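PDB 2NZJ: GTP-binding protein REM 1 from Homo sapiens, which binds guanine nucleotides as a Ras-family P-loop GTPase of the Rad and Gem-like group and probably hydrolyses GTP. Local coordinates for residues A[157-160]-A[161-165]. Residues are numbered along the deposited sequence; the frame is centred on the assembly and turned at random.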
ATOM      1  N   ALA A 157       9.386  -4.712   3.936  1.00 30.70           N
ATOM      2  CA  ALA A 157       9.157  -4.833   5.368  1.00 30.28           C
ATOM      3  C   ALA A 157       8.912  -3.433   5.967  1.00 30.14           C
ATOM      4  O   ALA A 157       7.979  -3.230   6.738  1.00 30.36           O
ATOM      5  CB  ALA A 157      10.311  -5.518   6.052  1.00 30.34           C
ATOM      6  N   GLU A 158       9.714  -2.466   5.567  1.00 29.45           N
ATOM      7  CA  GLU A 158       9.586  -1.119   6.089  1.00 29.73           C
ATOM      8  C   GLU A 158       8.219  -0.469   5.713  1.00 29.51           C
ATOM      9  O   GLU A 158       7.656   0.308   6.491  1.00 28.77           O
ATOM     10  CB  GLU A 158      10.791  -0.270   5.648  1.00 29.87           C
ATOM     11  CG  GLU A 158      12.188  -0.761   6.194  1.00 31.45           C
ATOM     12  CD  GLU A 158      12.798  -2.070   5.519  1.00 33.89           C
ATOM     13  OE1 GLU A 158      12.176  -2.720   4.639  1.00 31.79           O
ATOM     14  OE2 GLU A 158      13.922  -2.469   5.914  1.00 35.91           O
ATOM     15  N   LEU A 159       7.670  -0.816   4.547  1.00 29.30           N
ATOM     16  CA  LEU A 159       6.333  -0.330   4.167  1.00 28.96           C
ATOM     17  C   LEU A 159       5.285  -0.818   5.155  1.00 29.38           C
ATOM     18  O   LEU A 159       4.538  -0.004   5.742  1.00 29.67           O
ATOM     19  CB  LEU A 159       5.941  -0.754   2.754  1.00 28.72           C
ATOM     20  CG  LEU A 159       4.461  -0.678   2.382  1.00 28.71           C
ATOM     21  CD1 LEU A 159       4.026   0.763   2.348  1.00 28.11           C
ATOM     22  CD2 LEU A 159       4.157  -1.383   1.069  1.00 28.12           C
ATOM     23  N   PHE A 160       5.226  -2.132   5.358  1.00 29.13           N
ATOM     24  CA  PHE A 160       4.186  -2.685   6.222  1.00 29.20           C
ATOM     25  C   PHE A 160       4.395  -2.360   7.695  1.00 28.85           C
ATOM     26  O   PHE A 160       3.441  -2.097   8.388  1.00 29.53           O
ATOM     27  CB  PHE A 160       4.005  -4.170   5.958  1.00 29.22           C
ATOM     28  CG  PHE A 160       3.507  -4.446   4.579  1.00 29.23           C
ATOM     29  CD1 PHE A 160       2.150  -4.318   4.285  1.00 29.16           C
ATOM     30  CD2 PHE A 160       4.393  -4.749   3.551  1.00 28.13           C
ATOM     31  CE1 PHE A 160       1.677  -4.553   2.989  1.00 29.40           C
ATOM     32  CE2 PHE A 160       3.943  -4.979   2.269  1.00 28.35           C
ATOM     33  CZ  PHE A 160       2.577  -4.887   1.978  1.00 28.99           C
ATOM     34  N   GLU A 161       5.635  -2.330   8.161  1.00 28.75           N
ATOM     35  CA  GLU A 161       5.940  -1.889   9.541  1.00 28.86           C
ATOM     36  C   GLU A 161       5.548  -0.428   9.764  1.00 28.59           C
ATOM     37  O   GLU A 161       5.065  -0.056  10.814  1.00 28.71           O
ATOM     38  CB  GLU A 161       7.422  -2.104   9.859  1.00 28.56           C
ATOM     39  CG  GLU A 161       7.751  -3.590   9.879  1.00 29.96           C
ATOM     40  CD  GLU A 161       9.143  -3.959  10.348  1.00 30.93           C
ATOM     41  OE1 GLU A 161      10.070  -3.108  10.391  1.00 32.21           O
ATOM     42  OE2 GLU A 161       9.292  -5.156  10.663  1.00 31.58           O
ATOM     43  N   GLY A 162       5.714   0.382   8.732  1.00 28.82           N
ATOM     44  CA  GLY A 162       5.295   1.779   8.748  1.00 28.45           C
ATOM     45  C   GLY A 162       3.787   1.928   8.821  1.00 28.47           C
ATOM     46  O   GLY A 162       3.279   2.759   9.574  1.00 28.93           O
ATOM     47  N   VAL A 163       3.070   1.111   8.063  1.00 28.10           N
ATOM     48  CA  VAL A 163       1.614   1.086   8.145  1.00 28.08           C
ATOM     49  C   VAL A 163       1.155   0.799   9.584  1.00 28.04           C
ATOM     50  O   VAL A 163       0.285   1.507  10.119  1.00 27.94           O
ATOM     51  CB  VAL A 163       1.005   0.016   7.205  1.00 28.20           C
ATOM     52  CG1 VAL A 163      -0.458  -0.133   7.449  1.00 27.41           C
ATOM     53  CG2 VAL A 163       1.272   0.364   5.758  1.00 28.24           C
ATOM     54  N   VAL A 164       1.733  -0.228  10.215  1.00 27.87           N
ATOM     55  CA  VAL A 164       1.398  -0.537  11.621  1.00 27.48           C
ATOM     56  C   VAL A 164       1.588   0.700  12.490  1.00 27.71           C
ATOM     57  O   VAL A 164       0.685   1.081  13.241  1.00 27.68           O
ATOM     58  CB  VAL A 164       2.276  -1.644  12.233  1.00 27.44           C
ATOM     59  CG1 VAL A 164       1.966  -1.799  13.700  1.00 26.91           C
ATOM     60  CG2 VAL A 164       2.123  -2.978  11.492  1.00 27.06           C
ATOM     61  N   ARG A 165       2.751   1.339  12.383  1.00 27.98           N
ATOM     62  CA  ARG A 165       3.043   2.518  13.227  1.00 28.52           C
ATOM     63  C   ARG A 165       2.033   3.637  13.029  1.00 28.56           C
ATOM     64  O   ARG A 165       1.586   4.226  13.993  1.00 28.91           O
ATOM     65  CB  ARG A 165       4.456   3.081  12.980  1.00 28.65           C
ATOM     66  CG  ARG A 165       5.554   2.229  13.575  1.00 28.20           C
ATOM     67  CD  ARG A 165       6.869   2.887  13.471  1.00 27.72           C
ATOM     68  NE  ARG A 165       7.893   2.005  14.017  1.00 29.11           N
ATOM     69  CZ  ARG A 165       8.668   1.179  13.302  1.00 29.09           C
ATOM     70  NH1 ARG A 165       8.592   1.126  11.972  1.00 26.59           N
ATOM     71  NH2 ARG A 165       9.552   0.410  13.941  1.00 28.75           N
TER
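Leu159 lays its CD2 methyl over one face of the Phe160 ring, 3.8 Å above the plane and offset toward the rim, while Phe160 O accepts a hydrogen bond from Val164 N at 3.1 Å. All three belong to helix 156-171, the C-terminal helix of the Ras-type G domain, which packs on the central sheet. The flat, apolar phenyl suits this interface: it also meets the ring of Phe24 and rests on Leu45 and Val56. One turn on, branched Val163 continues the apolar face of Leu159; its CG2 comes within 4.4 Å of Leu159 CD1, and both residues pack on Ile115. Val164 faces Thr52 and Leu54.

Consecutive i to i+4 bonds hold the turns together. Glu161 N to Ala157 O, at 2.9 Å, is nearly straight, with an N-H...O angle of 169°. Gly162 N reaches Glu158 O at 3.0 Å from above the carbonyl plane. Ala157 and Glu158 suit the exposed side, one small and the other charged, as does Arg165, whose NE forms a salt bridge with Asp48. Glutamate suits partly exposed position 161, pairing methylenes with a polar end; its side chain touches Val47. Its CG is anti to its carbonyl carbon (chi1 -66°), and the chain, extended beyond CG, continues back toward Ala157 and outward. In this pose Glu161 CG lies 3.2 Å from Ala157 O, the same oxygen that accepts the Glu161 amide.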